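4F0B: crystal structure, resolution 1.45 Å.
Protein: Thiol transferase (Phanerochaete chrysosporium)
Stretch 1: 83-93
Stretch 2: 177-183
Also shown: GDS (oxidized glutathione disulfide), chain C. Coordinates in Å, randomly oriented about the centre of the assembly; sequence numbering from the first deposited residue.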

# COMPACT_ATOMS: atom_id res chain seq x y z
N GLU A 83 4.38 -1.63 -8.73
CA GLU A 83 3.41 -1.06 -7.75
C GLU A 83 3.19 0.43 -8.00
O GLU A 83 4.12 1.24 -7.85
CB GLU A 83 3.84 -1.29 -6.29
CG GLU A 83 3.90 -2.76 -5.90
CD GLU A 83 2.53 -3.42 -5.79
OE1 GLU A 83 1.56 -2.73 -5.38
OE2 GLU A 83 2.40 -4.61 -6.13
N THR A 84 1.96 0.77 -8.40
CA THR A 84 1.58 2.16 -8.70
C THR A 84 2.29 3.19 -7.81
O THR A 84 3.00 4.07 -8.33
CB THR A 84 0.05 2.40 -8.52
OG1 THR A 84 -0.36 1.87 -7.25
CG2 THR A 84 -0.72 1.74 -9.65
N SER A 85 2.07 3.12 -6.50
CA SER A 85 2.55 4.17 -5.59
C SER A 85 4.05 4.25 -5.55
O SER A 85 4.63 5.36 -5.49
CB SER A 85 1.99 3.92 -4.20
OG SER A 85 0.57 3.91 -4.28
N ALA A 86 4.73 3.09 -5.67
CA ALA A 86 6.20 3.06 -5.68
C ALA A 86 6.72 3.70 -6.98
O ALA A 86 7.77 4.38 -6.98
CB ALA A 86 6.73 1.61 -5.55
N ILE A 87 6.01 3.49 -8.08
CA ILE A 87 6.37 4.11 -9.37
C ILE A 87 6.24 5.64 -9.28
O ILE A 87 7.15 6.38 -9.71
CB ILE A 87 5.47 3.58 -10.49
CG1 ILE A 87 5.73 2.07 -10.70
CG2 ILE A 87 5.73 4.37 -11.78
CD1 ILE A 87 4.64 1.36 -11.51
N LEU A 88 5.14 6.10 -8.66
CA LEU A 88 4.96 7.55 -8.49
C LEU A 88 6.11 8.13 -7.67
O LEU A 88 6.67 9.18 -8.01
CB LEU A 88 3.61 7.83 -7.82
CG LEU A 88 2.39 7.43 -8.65
CD1 LEU A 88 1.10 7.67 -7.84
CD2 LEU A 88 2.25 8.24 -9.93
N LEU A 89 6.44 7.48 -6.56
CA LEU A 89 7.54 7.95 -5.71
C LEU A 89 8.89 7.95 -6.44
O LEU A 89 9.65 8.90 -6.32
CB LEU A 89 7.62 7.10 -4.43
CG LEU A 89 6.45 7.41 -3.47
CD1 LEU A 89 6.30 6.24 -2.53
CD2 LEU A 89 6.77 8.65 -2.68
N TYR A 90 9.17 6.89 -7.19
CA TYR A 90 10.42 6.82 -7.95
C TYR A 90 10.53 7.94 -8.98
O TYR A 90 11.55 8.60 -9.11
CB TYR A 90 10.49 5.49 -8.71
CG TYR A 90 11.77 5.34 -9.49
CD1 TYR A 90 12.92 4.82 -8.89
CD2 TYR A 90 11.85 5.74 -10.83
CE1 TYR A 90 14.12 4.71 -9.61
CE2 TYR A 90 13.04 5.63 -11.55
CZ TYR A 90 14.17 5.12 -10.94
OH TYR A 90 15.36 5.00 -11.67
N LEU A 91 9.46 8.12 -9.75
CA LEU A 91 9.49 9.14 -10.80
C LEU A 91 9.61 10.52 -10.18
O LEU A 91 10.34 11.38 -10.71
CB LEU A 91 8.24 9.04 -11.68
CG LEU A 91 8.16 7.81 -12.60
CD1 LEU A 91 6.79 7.75 -13.27
CD2 LEU A 91 9.26 7.87 -13.66
N ALA A 92 8.91 10.75 -9.08
CA ALA A 92 9.07 12.03 -8.40
C ALA A 92 10.50 12.24 -7.94
O ALA A 92 11.06 13.32 -8.15
CB ALA A 92 8.09 12.14 -7.23
N GLN A 93 11.11 11.23 -7.33
CA GLN A 93 12.45 11.41 -6.79
C GLN A 93 13.46 11.71 -7.90
O GLN A 93 14.37 12.51 -7.72
CB GLN A 93 12.88 10.16 -5.99
CG GLN A 93 14.37 10.22 -5.52
CD GLN A 93 14.78 9.01 -4.66
OE1 GLN A 93 14.09 8.00 -4.62
NE2 GLN A 93 15.90 9.14 -3.94
N GLY A 177 -0.56 16.77 -5.98
CA GLY A 177 0.64 15.96 -6.13
C GLY A 177 0.33 14.48 -6.19
O GLY A 177 -0.81 14.07 -6.45
N ILE A 178 1.38 13.69 -5.99
CA ILE A 178 1.27 12.25 -6.22
C ILE A 178 0.25 11.54 -5.35
O ILE A 178 -0.31 10.53 -5.79
CB ILE A 178 2.62 11.53 -6.18
CG1 ILE A 178 3.34 11.73 -4.84
CG2 ILE A 178 3.50 12.00 -7.36
CD1 ILE A 178 4.64 10.89 -4.72
N ALA A 179 -0.05 12.04 -4.14
CA ALA A 179 -1.13 11.43 -3.38
C ALA A 179 -2.49 11.61 -4.04
O ALA A 179 -3.30 10.67 -4.05
CB ALA A 179 -1.18 11.96 -1.97
N ASP A 180 -2.75 12.79 -4.60
CA ASP A 180 -3.97 12.99 -5.36
C ASP A 180 -4.02 12.11 -6.59
O ASP A 180 -5.04 11.52 -6.87
CB ASP A 180 -4.09 14.45 -5.80
CG ASP A 180 -4.00 15.40 -4.63
OD1 ASP A 180 -4.99 15.59 -3.89
OD2 ASP A 180 -2.88 15.94 -4.46
N ILE A 181 -2.91 12.07 -7.32
CA ILE A 181 -2.85 11.30 -8.56
C ILE A 181 -3.18 9.82 -8.32
O ILE A 181 -3.99 9.23 -9.05
CB ILE A 181 -1.50 11.51 -9.28
CG1 ILE A 181 -1.37 12.96 -9.78
CG2 ILE A 181 -1.33 10.52 -10.45
CD1 ILE A 181 0.07 13.36 -10.18
N LYS A 182 -2.59 9.24 -7.28
CA LYS A 182 -2.84 7.84 -6.97
C LYS A 182 -4.32 7.55 -6.73
O LYS A 182 -4.89 6.60 -7.31
CB LYS A 182 -2.04 7.42 -5.74
CG LYS A 182 -2.46 6.04 -5.17
CD LYS A 182 -2.20 4.88 -6.13
CE LYS A 182 -2.94 3.62 -5.63
NZ LYS A 182 -2.99 2.56 -6.68
N ILE A 183 -4.96 8.38 -5.91
CA ILE A 183 -6.35 8.11 -5.59
C ILE A 183 -7.29 8.47 -6.74
O ILE A 183 -8.30 7.78 -6.94
CB ILE A 183 -6.77 8.84 -4.31
CG1 ILE A 183 -5.90 8.32 -3.16
CG2 ILE A 183 -8.27 8.58 -4.02
CD1 ILE A 183 -6.13 8.98 -1.78
N1 GDS C . -1.06 -3.06 -6.02
CA1 GDS C . -0.86 -3.02 -7.50
C1 GDS C . -0.48 -1.57 -7.89
OE1 GDS C . -0.88 -0.63 -7.16
OE2 GDS C . 0.23 -1.41 -8.90
CB1 GDS C . -2.17 -3.39 -8.20
CG1 GDS C . -2.01 -3.48 -9.73
CD1 GDS C . -3.23 -4.15 -10.34
O1 GDS C . -4.21 -4.52 -9.71
N2 GDS C . -3.14 -4.39 -11.69
CA2 GDS C . -4.22 -5.02 -12.46
C2 GDS C . -3.66 -6.17 -13.26
O2 GDS C . -2.56 -6.08 -13.86
CB2 GDS C . -4.88 -4.06 -13.44
SG2 GDS C . -5.52 -2.55 -12.72
N3 GDS C . -4.45 -7.27 -13.28
CA3 GDS C . -4.03 -8.44 -14.06
C3 GDS C . -4.09 -9.70 -13.29
OE3 GDS C . -3.71 -10.72 -13.88
OE4 GDS C . -4.50 -9.67 -12.09
N4 GDS C . -6.57 -3.99 -8.13
CA4 GDS C . -6.57 -3.90 -6.68
C4 GDS C . -5.58 -2.82 -6.11
OE5 GDS C . -5.23 -1.86 -6.83
OE6 GDS C . -5.22 -3.00 -4.94
C5 GDS C . -7.70 -4.32 -8.77
O5 GDS C . -8.77 -4.55 -8.16
CA5 GDS C . -7.62 -4.43 -10.28
N5 GDS C . -8.46 -5.56 -10.74
CB5 GDS C . -8.10 -3.07 -10.83
SG5 GDS C . -7.82 -2.96 -12.60
CA6 GDS C . -7.60 -9.69 -10.69
C6 GDS C . -8.67 -10.05 -9.63
OE7 GDS C . -8.82 -9.27 -8.66
OE8 GDS C . -9.27 -11.14 -9.77
N6 GDS C . -6.90 -10.93 -11.05
CB6 GDS C . -8.28 -9.07 -11.95
CG6 GDS C . -8.95 -7.68 -11.77
CD6 GDS C . -7.93 -6.63 -11.42
O6 GDS C . -6.73 -6.70 -11.66

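Two helices, 178-183 and the one that includes Ser 85 to Gln 93, pack here in a roughly antiparallel fashion, with 149° between their N-to-C directions and a closest approach of 10.3 Å between axes. Together they bury 345 Å², and most of that area belongs to three residues: Ile 178, Leu 88 and Lys 182.

Ile 178 covers the most. It sits in the first turn of its helix, right after Gly 177 at the N-cap position, and its CA-to-CB bond points toward the other stretch. With chi1 p and chi2 t, its longer branch carries CD1 of Ile 178 to within 3.7 Å of CD2 of Leu 89 and 4.4 Å of CB of Ala 92. Leu 89 leaves its backbone sideways, but the end of its side chain comes nearer and so reaches this methyl. A branched, wholly apolar side chain suits such a site, since it fills buried space without bringing polar atoms that would need partners.

Leu 88 is the counterpart on the first helix. The CA of Leu 88 is 6.4 Å from the CA of Ile 178, and the beta carbons come closer still: CB of Leu 88 is 4.2 Å from CB of Ile 178. In the m, t rotamer the two methyls spread over the opposing helix. CD2 of Leu 88 lies 4.3 Å from CG2 of Ile 181, while CD1 of Leu 88 packs 3.8 Å from CB of Lys 182 and equally 3.8 Å from the carbonyl O of Ile 178. The carbonyl O of Ile 178 already accepts a backbone hydrogen bond from the N of Lys 182 at 3.0 Å, so the methyl covers an acceptor that has a partner.

Lys 182 joins this apolar patch to a polar end. Its aliphatic chain, with chi2 p and the last two torsions t, passes Ser 85, whose OG is 3.5 Å from CD of Lys 182 and is hydrogen-bonded elsewhere in the structure. The chain is long enough for NZ of Lys 182 to donate a hydrogen bond to OG1 of Thr 84 at 2.8 Å. Thr 84, with chi1 p, suits this place because a hydroxyl can accept and donate at once: OG1 of Thr 84 also donates to OE1 of GDS, the bound glutathione disulfide, at 2.6 Å. N of Thr 84 donates a hydrogen bond to OE2 of GDS, in the same carboxylate, at 2.8 Å. The lysine thus supports the ligand through the threonine, NZ of Lys 182 remaining 3.9 Å from OE1 of GDS.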